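Long-range contacts in tRNA nucleotidyl transferase-related protein (PDB 3H38), which probably adds CCA to the 3' end of tRNA as a class II, magnesium-dependent nucleotidyltransferase using CTP and ATP, this chain being the C-terminal part of a longer protein: residues G161-L166 with F188-E193; R177-I182 with Q219-I224; F184-D189 with L231-R236; P215-E220 with D301-R306. All blocks are in the same frame, centred on the assembly; numbering follows the deposited sequence.

Contact 1. Residues G161-L166 with F188-E193; sequences GVIRVL and FDFRIE
Gly161 CA sits over the middle of one face of the Phe190 ring, 3.3 Å from its centroid in a CH-pi contact. The same face receives Val162 N nearer the rim, while Ile163 CD1 meets the ring in its plane, 3.8 Å from Phe190 CD1. With chi1 at -79°, Phe190 CG sits beside the backbone N, and the ring attached there lies over Gly161, where phi is positive and a CB would be tight against Phe190 CD2. An alanine at Phe190 would probably leave Gly161 CA without its aromatic cover and open a gap beside Ile163. The backbones form a parallel ladder after helices 154-159 and 177-187: Arg191 N hydrogen-bonds to Gly161 O (2.8 Å), Ile163 N to Arg191 O (2.8 Å) and Glu193 N to Ile163 O (3.2 Å). Val162 and Arg191 share one face of it, Val162 CG2 over the guanidinium toward its rim; Ile163 and Ile192 share the other. The Arg164 guanidinium stacks on the Glu193 carboxylate, planes 20° apart, but their long salt bridge (Arg164 NH2 to Glu193 OE1, 3.8 Å) is charge attraction alone: the oxygen lies well out of the guanidinium plane, with no N-H directed at it. Arg164 also pairs with Asp157, and Glu193 caps Thr195 N and Thr196 N.

Contact 2. Residues R177-I182 with Q219-I224; sequences RILRAI and QELEKI
Leu179 carries the apolar part of this contact, meeting Leu221 and Ile224 of the facing helix. Its CD1 approaches Leu221 CD1 at 3.9 Å, and its CB lies 4.0 Å from Ile224 CD1, which also rests near the Leu179 carbonyl oxygen. The two helical segments run almost parallel, 9° apart with axes 9.5 Å from each other, and Met237 and Leu246 from neighbouring helices touch the same leucine. The polar part is a salt-bridge network. Arg180 NH2 donates to Glu220 OE2 (3.2 Å, 147° at the hydrogen) from within the guanidinium plane, reaching the syn side of the oxygen but 34° out of the carboxylate plane. Lys223 NZ forms a long, weak ion pair with the same Glu220 OE2 at 3.5 Å and donates to Gln219 OE1, while Arg183 pairs with Glu220 OE1. An alanine in place of Glu220 would probably remove the carboxylate that Arg180, Arg183 and Lys223 share, leaving these positive charges close together with Asp130 still paired to Arg180. Arg180 and Asp130 both bind CTP and ATP in structures of this protein, so this parallel helix pair probably lies against the nucleotide pocket of the class II enzyme.

Contact 3. Residues F184-D189 with L231-R236; sequences FEQRFD and LKSIRR
Gln186 and Ser233 mark the closest approach of the two backbones, their CA atoms 6.4 Å apart, where the last turn of helix 177-187 faces the middle of helix 230-239; Phe188 is the first residue to leave the helical path. Between these turns Arg236 grips Glu185 side-on, one nitrogen to each oxygen. Its NE donates to Glu185 OE1 (2.9 Å, 169° at the hydrogen) and its NH1 to Glu185 OE2 (2.7 Å, 170°). Both oxygens use their syn lone pairs, and the carboxylate and guanidinium planes differ by only 10°, so the pair is nearly coplanar and its rotation is fixed by two straight bonds. Glu185 OE2 accepts a further bond from Ile192 N, tying the salt bridge to the neighbouring strand. Gln186 crosses Arg236 at about a right angle, its NE2 3.6 Å from Arg236 CG. Gln186 CG comes 3.3 Å from Ser233 OG, a buried hydroxyl with no polar partner in the model. What results is a bidentate arginine-carboxylate pair joining two helices, next to Arg187, which binds CTP and ATP in structures of this protein.

Contact 4. Residues P215-E220 with D301-R306; sequences PRLRQE and DRYSLR
Leu217 and Arg218 on helix 214-225 meet the turn that follows helix 293-302 in a mixed apolar and polar contact, a partly buried join between a helix side and a helix end. Tyr303 is the first residue to leave the helical path, and its CA comes 5.8 Å from that of Pro215. The apolar share is modest: Leu217 CB meets the Tyr303 ring at its edge, 4.2 Å from CE2, and Arg218 CB lies obliquely 4.3 Å from Tyr303 CD2. Arg302 CG sits 3.9 Å above the centre of one face of the Tyr303 ring. The phenol OH is hydrogen-bonded to Leu246 O.

Two arginines extend from opposite segments. Arg218, with CG anti to the backbone N (chi1 162°) and its chain extended from CG to NE, carries its guanidinium to the loop, where NH2 gives a weak bond to Ser304 O (3.3 Å, 122° at the hydrogen). The carbonyl lies near the guanidinium plane, but the bent angle agrees with the main partner of this group being Glu222. Leu305 CD2 stands 4.0 Å from Arg218 NH2. In the other direction Arg302 brings its guanidinium obliquely beside Leu217 CD2, while its NH2 bonds to Thr212 O. Pro215 CD adds a contact with Arg302 O at 3.8 Å. Around this join, helix 279-287 touches Arg218 and Leu305 through Phe280, the Tyr303 ring meets Phe247 just beyond helix 242-246, and helix 293-302 packs on Leu305 through Trp296 and Val299.

In the fold
Contact 2 is the buried one and the hub: it shares helix 177-187 with contact 3 and helix 214-225 with contact 4, and touches all three others, Ala181 packing against Ile163 and Ile192 of contact 1. Contacts 1, 3 and 4 are only partly buried. Contact 1, its centre about 20 Å from the centre of the chain, is the one built on backbone strand pairing; the others depend on side chains between helical elements. Contact 3 relies on a straight bidentate salt bridge, contact 2 on a branched charge network beside an apolar seam, and contact 4 on loose apolar touches with one weak bond. Contact 3 also touches contact 1, whereas contact 4 meets contact 2 alone.

Contact 1. Residues G161-L166 with F188-E193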
# COMPACT_ATOMS: atom_id res chain seq x y z
N GLY A 161 -0.29 5.52 -23.79
CA GLY A 161 0.33 5.08 -22.55
C GLY A 161 0.84 6.22 -21.69
O GLY A 161 1.96 6.14 -21.16
N VAL A 162 0.01 7.27 -21.55
CA VAL A 162 0.44 8.54 -20.96
C VAL A 162 -0.25 8.91 -19.65
O VAL A 162 -1.47 8.76 -19.51
CB VAL A 162 0.30 9.71 -21.98
CG1 VAL A 162 -0.07 11.00 -21.29
CG2 VAL A 162 1.59 9.88 -22.76
N ILE A 163 0.54 9.36 -18.69
CA ILE A 163 0.02 9.94 -17.46
C ILE A 163 0.14 11.45 -17.59
O ILE A 163 1.24 11.97 -17.72
CB ILE A 163 0.79 9.49 -16.21
CG1 ILE A 163 0.76 7.96 -16.09
CG2 ILE A 163 0.20 10.16 -14.95
CD1 ILE A 163 -0.66 7.42 -15.96
N ARG A 164 -1.00 12.14 -17.58
CA ARG A 164 -1.05 13.58 -17.80
C ARG A 164 -2.04 14.21 -16.82
O ARG A 164 -3.14 13.72 -16.65
CB ARG A 164 -1.49 13.88 -19.25
CG ARG A 164 -1.26 15.32 -19.68
CD ARG A 164 -2.00 15.65 -20.99
NE ARG A 164 -1.78 14.62 -22.00
CZ ARG A 164 -0.97 14.73 -23.06
NH1 ARG A 164 -0.87 13.72 -23.92
NH2 ARG A 164 -0.27 15.83 -23.28
N VAL A 165 -1.63 15.29 -16.16
CA VAL A 165 -2.52 16.04 -15.29
C VAL A 165 -3.47 16.95 -16.09
O VAL A 165 -3.18 17.31 -17.26
CB VAL A 165 -1.73 16.89 -14.23
CG1 VAL A 165 -1.01 15.99 -13.23
CG2 VAL A 165 -0.78 17.87 -14.92
N LEU A 166 -4.58 17.35 -15.48
CA LEU A 166 -5.59 18.15 -16.19
C LEU A 166 -5.35 19.65 -16.27
O LEU A 166 -6.00 20.33 -17.06
CB LEU A 166 -6.99 17.90 -15.60
CG LEU A 166 -7.45 16.49 -15.24
CD1 LEU A 166 -8.96 16.47 -15.15
CD2 LEU A 166 -6.98 15.47 -16.24
N PHE A 188 0.15 0.48 -14.99
CA PHE A 188 0.03 0.13 -16.40
C PHE A 188 1.44 0.33 -16.88
O PHE A 188 2.30 0.67 -16.07
CB PHE A 188 -0.91 1.12 -17.07
CG PHE A 188 -2.10 1.45 -16.23
CD1 PHE A 188 -3.20 0.60 -16.19
CD2 PHE A 188 -2.12 2.60 -15.46
CE1 PHE A 188 -4.30 0.90 -15.40
CE2 PHE A 188 -3.20 2.90 -14.68
CZ PHE A 188 -4.30 2.05 -14.65
N ASP A 189 1.74 0.15 -18.14
CA ASP A 189 3.14 0.42 -18.46
C ASP A 189 3.27 1.83 -19.02
O ASP A 189 3.60 2.03 -20.19
CB ASP A 189 3.76 -0.64 -19.38
CG ASP A 189 5.29 -0.55 -19.45
OD1 ASP A 189 5.86 0.38 -18.84
OD2 ASP A 189 5.91 -1.40 -20.12
N PHE A 190 2.98 2.81 -18.18
CA PHE A 190 2.81 4.15 -18.72
C PHE A 190 3.99 5.04 -18.47
O PHE A 190 4.83 4.74 -17.65
CB PHE A 190 1.52 4.78 -18.24
CG PHE A 190 0.33 4.30 -18.98
CD1 PHE A 190 -0.89 4.94 -18.87
CD2 PHE A 190 0.44 3.21 -19.82
CE1 PHE A 190 -1.97 4.47 -19.57
CE2 PHE A 190 -0.63 2.74 -20.51
CZ PHE A 190 -1.84 3.37 -20.39
N ARG A 191 4.04 6.12 -19.24
CA ARG A 191 5.06 7.14 -19.03
C ARG A 191 4.37 8.46 -18.69
O ARG A 191 3.27 8.76 -19.16
CB ARG A 191 5.94 7.28 -20.27
CG ARG A 191 5.23 7.97 -21.46
CD ARG A 191 6.14 8.08 -22.68
NE ARG A 191 6.07 9.40 -23.30
CZ ARG A 191 5.37 9.70 -24.38
NH1 ARG A 191 5.38 10.94 -24.86
NH2 ARG A 191 4.65 8.76 -25.00
N ILE A 192 5.03 9.25 -17.85
CA ILE A 192 4.57 10.60 -17.55
C ILE A 192 4.99 11.56 -18.66
O ILE A 192 6.18 11.80 -18.88
CB ILE A 192 5.09 11.07 -16.17
CG1 ILE A 192 4.43 10.23 -15.07
CG2 ILE A 192 4.83 12.58 -15.97
CD1 ILE A 192 5.18 10.18 -13.74
N GLU A 193 4.01 12.10 -19.37
CA GLU A 193 4.34 12.92 -20.53
C GLU A 193 5.16 14.11 -20.10
O GLU A 193 5.05 14.58 -18.96
CB GLU A 193 3.08 13.33 -21.29
CG GLU A 193 2.14 14.28 -20.56
CD GLU A 193 2.47 15.73 -20.84
OE1 GLU A 193 3.26 15.99 -21.79
OE2 GLU A 193 1.94 16.61 -20.13

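Contact 2. Residues R177-I182 with Q219-I224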
# COMPACT_ATOMS: atom_id res chain seq x y z
N ARG A 177 -0.41 13.76 -5.65
CA ARG A 177 -0.45 13.27 -7.02
C ARG A 177 0.94 13.01 -7.56
O ARG A 177 1.11 12.41 -8.64
CB ARG A 177 -1.16 14.28 -7.92
CG ARG A 177 -2.68 14.27 -7.82
CD ARG A 177 -3.30 15.61 -8.30
NE ARG A 177 -4.66 15.73 -7.80
CZ ARG A 177 -5.44 16.80 -7.90
NH1 ARG A 177 -5.02 17.91 -8.50
NH2 ARG A 177 -6.66 16.74 -7.39
N ILE A 178 1.94 13.48 -6.83
CA ILE A 178 3.32 13.22 -7.23
C ILE A 178 3.56 11.72 -7.10
O ILE A 178 4.11 11.10 -8.00
CB ILE A 178 4.32 14.05 -6.41
CG1 ILE A 178 4.28 15.52 -6.86
CG2 ILE A 178 5.74 13.45 -6.53
CD1 ILE A 178 4.97 16.47 -5.89
N LEU A 179 3.11 11.13 -5.99
CA LEU A 179 3.28 9.71 -5.71
C LEU A 179 2.29 8.89 -6.54
O LEU A 179 2.66 7.84 -7.09
CB LEU A 179 3.12 9.42 -4.20
CG LEU A 179 4.20 10.06 -3.28
CD1 LEU A 179 3.86 9.99 -1.80
CD2 LEU A 179 5.55 9.39 -3.49
N ARG A 180 1.06 9.40 -6.67
CA ARG A 180 0.02 8.75 -7.48
C ARG A 180 0.40 8.59 -8.94
O ARG A 180 0.08 7.56 -9.57
CB ARG A 180 -1.31 9.49 -7.37
CG ARG A 180 -1.96 9.42 -6.00
CD ARG A 180 -3.11 10.37 -5.89
NE ARG A 180 -4.16 9.97 -6.81
CZ ARG A 180 -5.11 9.11 -6.50
NH1 ARG A 180 -6.05 8.78 -7.39
NH2 ARG A 180 -5.14 8.60 -5.27
N ALA A 181 1.08 9.60 -9.49
CA ALA A 181 1.53 9.53 -10.88
C ALA A 181 2.50 8.38 -11.08
O ALA A 181 2.35 7.56 -11.98
CB ALA A 181 2.16 10.85 -11.33
N ILE A 182 3.50 8.28 -10.21
CA ILE A 182 4.42 7.17 -10.30
C ILE A 182 3.64 5.86 -10.18
O ILE A 182 3.84 4.94 -10.99
CB ILE A 182 5.51 7.27 -9.22
CG1 ILE A 182 6.46 8.43 -9.54
CG2 ILE A 182 6.26 5.96 -9.06
CD1 ILE A 182 6.88 9.19 -8.32
N GLN A 219 -0.55 7.52 3.21
CA GLN A 219 -1.56 6.69 2.63
C GLN A 219 -1.29 6.44 1.15
O GLN A 219 -1.57 5.35 0.65
CB GLN A 219 -2.95 7.27 2.84
CG GLN A 219 -4.00 6.35 2.26
CD GLN A 219 -5.06 7.09 1.48
OE1 GLN A 219 -5.02 7.13 0.24
NE2 GLN A 219 -6.02 7.69 2.19
N GLU A 220 -0.77 7.44 0.44
CA GLU A 220 -0.42 7.22 -0.96
C GLU A 220 0.81 6.30 -1.02
O GLU A 220 1.01 5.56 -1.99
CB GLU A 220 -0.18 8.54 -1.68
CG GLU A 220 -1.46 9.37 -1.95
CD GLU A 220 -2.55 8.61 -2.72
OE1 GLU A 220 -2.21 7.85 -3.64
OE2 GLU A 220 -3.75 8.78 -2.42
N LEU A 221 1.60 6.34 0.03
CA LEU A 221 2.76 5.46 0.13
C LEU A 221 2.34 4.02 0.32
O LEU A 221 2.84 3.15 -0.38
CB LEU A 221 3.68 5.90 1.26
CG LEU A 221 5.10 6.36 0.89
CD1 LEU A 221 5.29 6.59 -0.60
CD2 LEU A 221 5.50 7.61 1.69
N GLU A 222 1.45 3.74 1.27
CA GLU A 222 1.03 2.36 1.46
C GLU A 222 0.45 1.84 0.15
O GLU A 222 0.66 0.70 -0.25
CB GLU A 222 0.03 2.24 2.62
CG GLU A 222 0.67 2.37 3.99
CD GLU A 222 -0.18 3.13 5.00
OE1 GLU A 222 -1.06 3.93 4.59
OE2 GLU A 222 0.06 2.95 6.22
N LYS A 223 -0.28 2.70 -0.53
CA LYS A 223 -0.92 2.34 -1.76
C LYS A 223 0.06 1.97 -2.84
O LYS A 223 -0.09 0.97 -3.48
CB LYS A 223 -1.76 3.50 -2.23
CG LYS A 223 -3.18 3.23 -2.45
CD LYS A 223 -3.87 4.51 -2.17
CE LYS A 223 -5.31 4.49 -2.46
NZ LYS A 223 -5.81 5.89 -2.43
N ILE A 224 1.09 2.76 -3.01
CA ILE A 224 2.24 2.33 -3.82
C ILE A 224 2.75 0.94 -3.41
O ILE A 224 3.00 0.08 -4.26
CB ILE A 224 3.41 3.31 -3.74
CG1 ILE A 224 3.26 4.40 -4.79
CG2 ILE A 224 4.72 2.56 -3.98
CD1 ILE A 224 4.17 5.57 -4.56

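Contact 3. Residues F184-D189 with L231-R236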
# COMPACT_ATOMS: atom_id res chain seq x y z
N PHE A 184 0.50 4.96 -10.91
CA PHE A 184 -0.23 4.54 -12.11
C PHE A 184 0.74 4.40 -13.29
O PHE A 184 0.48 3.67 -14.23
CB PHE A 184 -1.35 5.54 -12.47
CG PHE A 184 -2.50 5.59 -11.46
CD1 PHE A 184 -2.78 6.75 -10.77
CD2 PHE A 184 -3.31 4.49 -11.24
CE1 PHE A 184 -3.85 6.81 -9.87
CE2 PHE A 184 -4.36 4.55 -10.33
CZ PHE A 184 -4.63 5.72 -9.65
N GLU A 185 1.86 5.11 -13.24
CA GLU A 185 2.91 4.90 -14.23
C GLU A 185 3.42 3.46 -14.21
O GLU A 185 3.55 2.84 -15.26
CB GLU A 185 4.09 5.85 -13.99
CG GLU A 185 4.66 6.43 -15.27
CD GLU A 185 6.04 7.01 -15.07
OE1 GLU A 185 6.62 6.83 -13.96
OE2 GLU A 185 6.56 7.64 -16.02
N GLN A 186 3.72 2.92 -13.03
CA GLN A 186 4.17 1.54 -12.99
C GLN A 186 3.00 0.55 -13.10
O GLN A 186 3.19 -0.57 -13.56
CB GLN A 186 5.04 1.20 -11.75
CG GLN A 186 6.07 2.24 -11.32
CD GLN A 186 6.95 2.72 -12.46
OE1 GLN A 186 7.36 1.93 -13.30
NE2 GLN A 186 7.24 4.02 -12.49
N ARG A 187 1.81 0.94 -12.67
CA ARG A 187 0.68 -0.00 -12.64
C ARG A 187 0.16 -0.44 -14.03
O ARG A 187 -0.25 -1.59 -14.20
CB ARG A 187 -0.47 0.53 -11.80
CG ARG A 187 -1.77 -0.25 -12.02
CD ARG A 187 -2.93 0.68 -11.88
NE ARG A 187 -3.57 0.67 -10.56
CZ ARG A 187 -4.85 0.36 -10.35
NH1 ARG A 187 -5.36 0.39 -9.12
NH2 ARG A 187 -5.64 0.04 -11.39
N PHE A 188 0.15 0.48 -14.99
CA PHE A 188 0.03 0.13 -16.40
C PHE A 188 1.44 0.33 -16.88
O PHE A 188 2.30 0.67 -16.07
CB PHE A 188 -0.91 1.12 -17.07
CG PHE A 188 -2.10 1.45 -16.23
CD1 PHE A 188 -3.20 0.60 -16.19
CD2 PHE A 188 -2.12 2.60 -15.46
CE1 PHE A 188 -4.30 0.90 -15.40
CE2 PHE A 188 -3.20 2.90 -14.68
CZ PHE A 188 -4.30 2.05 -14.65
N ASP A 189 1.74 0.15 -18.14
CA ASP A 189 3.14 0.42 -18.46
C ASP A 189 3.27 1.83 -19.02
O ASP A 189 3.60 2.03 -20.19
CB ASP A 189 3.76 -0.64 -19.38
CG ASP A 189 5.29 -0.55 -19.45
OD1 ASP A 189 5.86 0.38 -18.84
OD2 ASP A 189 5.91 -1.40 -20.12
N LEU A 231 9.18 -1.91 -6.28
CA LEU A 231 10.58 -1.56 -6.41
C LEU A 231 10.81 -0.59 -7.57
O LEU A 231 11.65 0.31 -7.48
CB LEU A 231 11.39 -2.84 -6.62
CG LEU A 231 12.80 -3.04 -6.06
CD1 LEU A 231 13.59 -3.51 -7.21
CD2 LEU A 231 13.46 -1.79 -5.46
N LYS A 232 10.03 -0.74 -8.62
CA LYS A 232 10.04 0.11 -9.76
C LYS A 232 9.66 1.51 -9.43
O LYS A 232 10.23 2.44 -9.91
CB LYS A 232 8.97 -0.38 -10.69
CG LYS A 232 9.45 -1.16 -11.79
CD LYS A 232 10.08 -0.26 -12.78
CE LYS A 232 9.13 0.08 -13.83
NZ LYS A 232 9.90 0.60 -14.95
N SER A 233 8.63 1.61 -8.61
CA SER A 233 8.04 2.87 -8.13
C SER A 233 9.03 3.60 -7.24
O SER A 233 9.33 4.79 -7.42
CB SER A 233 6.80 2.57 -7.30
OG SER A 233 5.72 2.11 -8.09
N ILE A 234 9.55 2.86 -6.27
CA ILE A 234 10.60 3.33 -5.40
C ILE A 234 11.79 3.88 -6.19
O ILE A 234 12.30 4.96 -5.90
CB ILE A 234 11.04 2.22 -4.48
CG1 ILE A 234 9.90 1.87 -3.51
CG2 ILE A 234 12.31 2.61 -3.74
CD1 ILE A 234 10.28 0.78 -2.49
N ARG A 235 12.19 3.18 -7.24
CA ARG A 235 13.36 3.66 -7.99
C ARG A 235 12.94 4.87 -8.76
O ARG A 235 13.74 5.75 -9.04
CB ARG A 235 13.92 2.57 -8.90
CG ARG A 235 14.36 1.35 -8.09
CD ARG A 235 14.74 0.20 -8.99
NE ARG A 235 15.80 -0.62 -8.41
CZ ARG A 235 15.95 -1.92 -8.67
NH1 ARG A 235 16.96 -2.64 -8.11
NH2 ARG A 235 15.08 -2.50 -9.48
N ARG A 236 11.66 4.93 -9.07
CA ARG A 236 11.14 6.06 -9.82
C ARG A 236 11.12 7.30 -8.92
O ARG A 236 11.50 8.38 -9.34
CB ARG A 236 9.75 5.73 -10.39
CG ARG A 236 9.23 6.75 -11.37
CD ARG A 236 10.19 7.06 -12.51
NE ARG A 236 9.44 7.47 -13.68
CZ ARG A 236 9.88 8.25 -14.66
NH1 ARG A 236 9.08 8.54 -15.67
NH2 ARG A 236 11.10 8.75 -14.63

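Contact 4. Residues P215-E220 with D301-R306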
# COMPACT_ATOMS: atom_id res chain seq x y z
N PRO A 215 -0.03 12.13 7.04
CA PRO A 215 -1.02 11.05 6.86
C PRO A 215 -1.51 10.89 5.42
O PRO A 215 -1.81 9.77 4.99
CB PRO A 215 -2.19 11.51 7.76
CG PRO A 215 -1.53 12.33 8.83
CD PRO A 215 -0.36 13.01 8.17
N ARG A 216 -1.61 11.99 4.68
CA ARG A 216 -2.10 11.91 3.32
C ARG A 216 -1.02 11.23 2.50
O ARG A 216 -1.27 10.29 1.76
CB ARG A 216 -2.45 13.31 2.80
CG ARG A 216 -3.49 14.08 3.68
CD ARG A 216 -4.08 15.30 2.93
NE ARG A 216 -4.65 14.87 1.65
CZ ARG A 216 -4.37 15.38 0.46
NH1 ARG A 216 -4.95 14.86 -0.62
NH2 ARG A 216 -3.52 16.41 0.34
N LEU A 217 0.20 11.69 2.68
CA LEU A 217 1.36 11.14 2.02
C LEU A 217 1.55 9.65 2.38
O LEU A 217 1.83 8.81 1.51
CB LEU A 217 2.58 11.94 2.46
CG LEU A 217 3.28 13.01 1.61
CD1 LEU A 217 2.46 13.53 0.49
CD2 LEU A 217 3.80 14.14 2.51
N ARG A 218 1.39 9.30 3.66
CA ARG A 218 1.64 7.94 4.08
C ARG A 218 0.67 7.05 3.32
O ARG A 218 1.03 5.97 2.81
CB ARG A 218 1.45 7.78 5.59
CG ARG A 218 1.26 6.36 6.06
CD ARG A 218 1.43 6.18 7.56
NE ARG A 218 1.11 4.80 7.92
CZ ARG A 218 1.17 4.30 9.16
NH1 ARG A 218 0.86 3.04 9.38
NH2 ARG A 218 1.52 5.06 10.17
N GLN A 219 -0.55 7.52 3.21
CA GLN A 219 -1.56 6.69 2.63
C GLN A 219 -1.29 6.44 1.15
O GLN A 219 -1.57 5.35 0.65
CB GLN A 219 -2.95 7.27 2.84
CG GLN A 219 -4.00 6.35 2.26
CD GLN A 219 -5.06 7.09 1.48
OE1 GLN A 219 -5.02 7.13 0.24
NE2 GLN A 219 -6.02 7.69 2.19
N GLU A 220 -0.77 7.44 0.44
CA GLU A 220 -0.42 7.22 -0.96
C GLU A 220 0.81 6.30 -1.02
O GLU A 220 1.01 5.56 -1.99
CB GLU A 220 -0.18 8.54 -1.68
CG GLU A 220 -1.46 9.37 -1.95
CD GLU A 220 -2.55 8.61 -2.72
OE1 GLU A 220 -2.21 7.85 -3.64
OE2 GLU A 220 -3.75 8.78 -2.42
N ASP A 301 6.89 11.58 14.10
CA ASP A 301 5.70 12.37 14.36
C ASP A 301 4.98 12.78 13.09
O ASP A 301 3.76 12.90 13.10
CB ASP A 301 6.02 13.64 15.17
CG ASP A 301 6.32 13.36 16.65
OD1 ASP A 301 5.85 12.33 17.20
OD2 ASP A 301 7.04 14.18 17.26
N ARG A 302 5.73 13.01 12.00
CA ARG A 302 5.11 13.50 10.77
C ARG A 302 4.19 12.44 10.14
O ARG A 302 3.00 12.70 9.88
CB ARG A 302 6.18 13.97 9.77
CG ARG A 302 5.64 14.34 8.39
CD ARG A 302 6.50 15.39 7.71
NE ARG A 302 6.26 15.50 6.26
CZ ARG A 302 5.29 16.23 5.71
NH1 ARG A 302 5.18 16.30 4.39
NH2 ARG A 302 4.44 16.90 6.47
N TYR A 303 4.72 11.26 9.95
CA TYR A 303 3.99 10.08 9.58
C TYR A 303 3.74 9.50 10.92
O TYR A 303 4.45 9.81 11.79
CB TYR A 303 4.87 9.21 8.72
CG TYR A 303 5.45 10.02 7.64
CD1 TYR A 303 6.74 10.38 7.67
CD2 TYR A 303 4.67 10.50 6.62
CE1 TYR A 303 7.25 11.14 6.70
CE2 TYR A 303 5.18 11.26 5.67
CZ TYR A 303 6.47 11.57 5.69
OH TYR A 303 7.01 12.34 4.74
N SER A 304 2.70 8.77 11.17
CA SER A 304 2.51 8.40 12.57
C SER A 304 3.04 7.05 13.02
O SER A 304 2.28 6.15 13.19
CB SER A 304 1.06 8.56 12.97
OG SER A 304 0.70 9.92 12.91
N LEU A 305 4.34 6.95 13.27
CA LEU A 305 5.05 5.69 13.48
C LEU A 305 5.06 5.23 14.94
O LEU A 305 5.04 6.05 15.85
CB LEU A 305 6.47 5.84 12.96
CG LEU A 305 6.46 6.49 11.57
CD1 LEU A 305 7.87 6.63 10.96
CD2 LEU A 305 5.47 5.74 10.59
N ARG A 306 5.18 3.94 15.16
CA ARG A 306 5.29 3.41 16.49
C ARG A 306 6.53 3.95 17.12
O ARG A 306 7.48 4.18 16.46
CB ARG A 306 5.41 1.92 16.46
CG ARG A 306 4.29 1.24 15.80
CD ARG A 306 4.06 -0.15 16.29
NE ARG A 306 2.69 -0.55 16.03
CZ ARG A 306 2.08 -1.62 16.54
NH1 ARG A 306 2.72 -2.44 17.36
NH2 ARG A 306 0.82 -1.87 16.21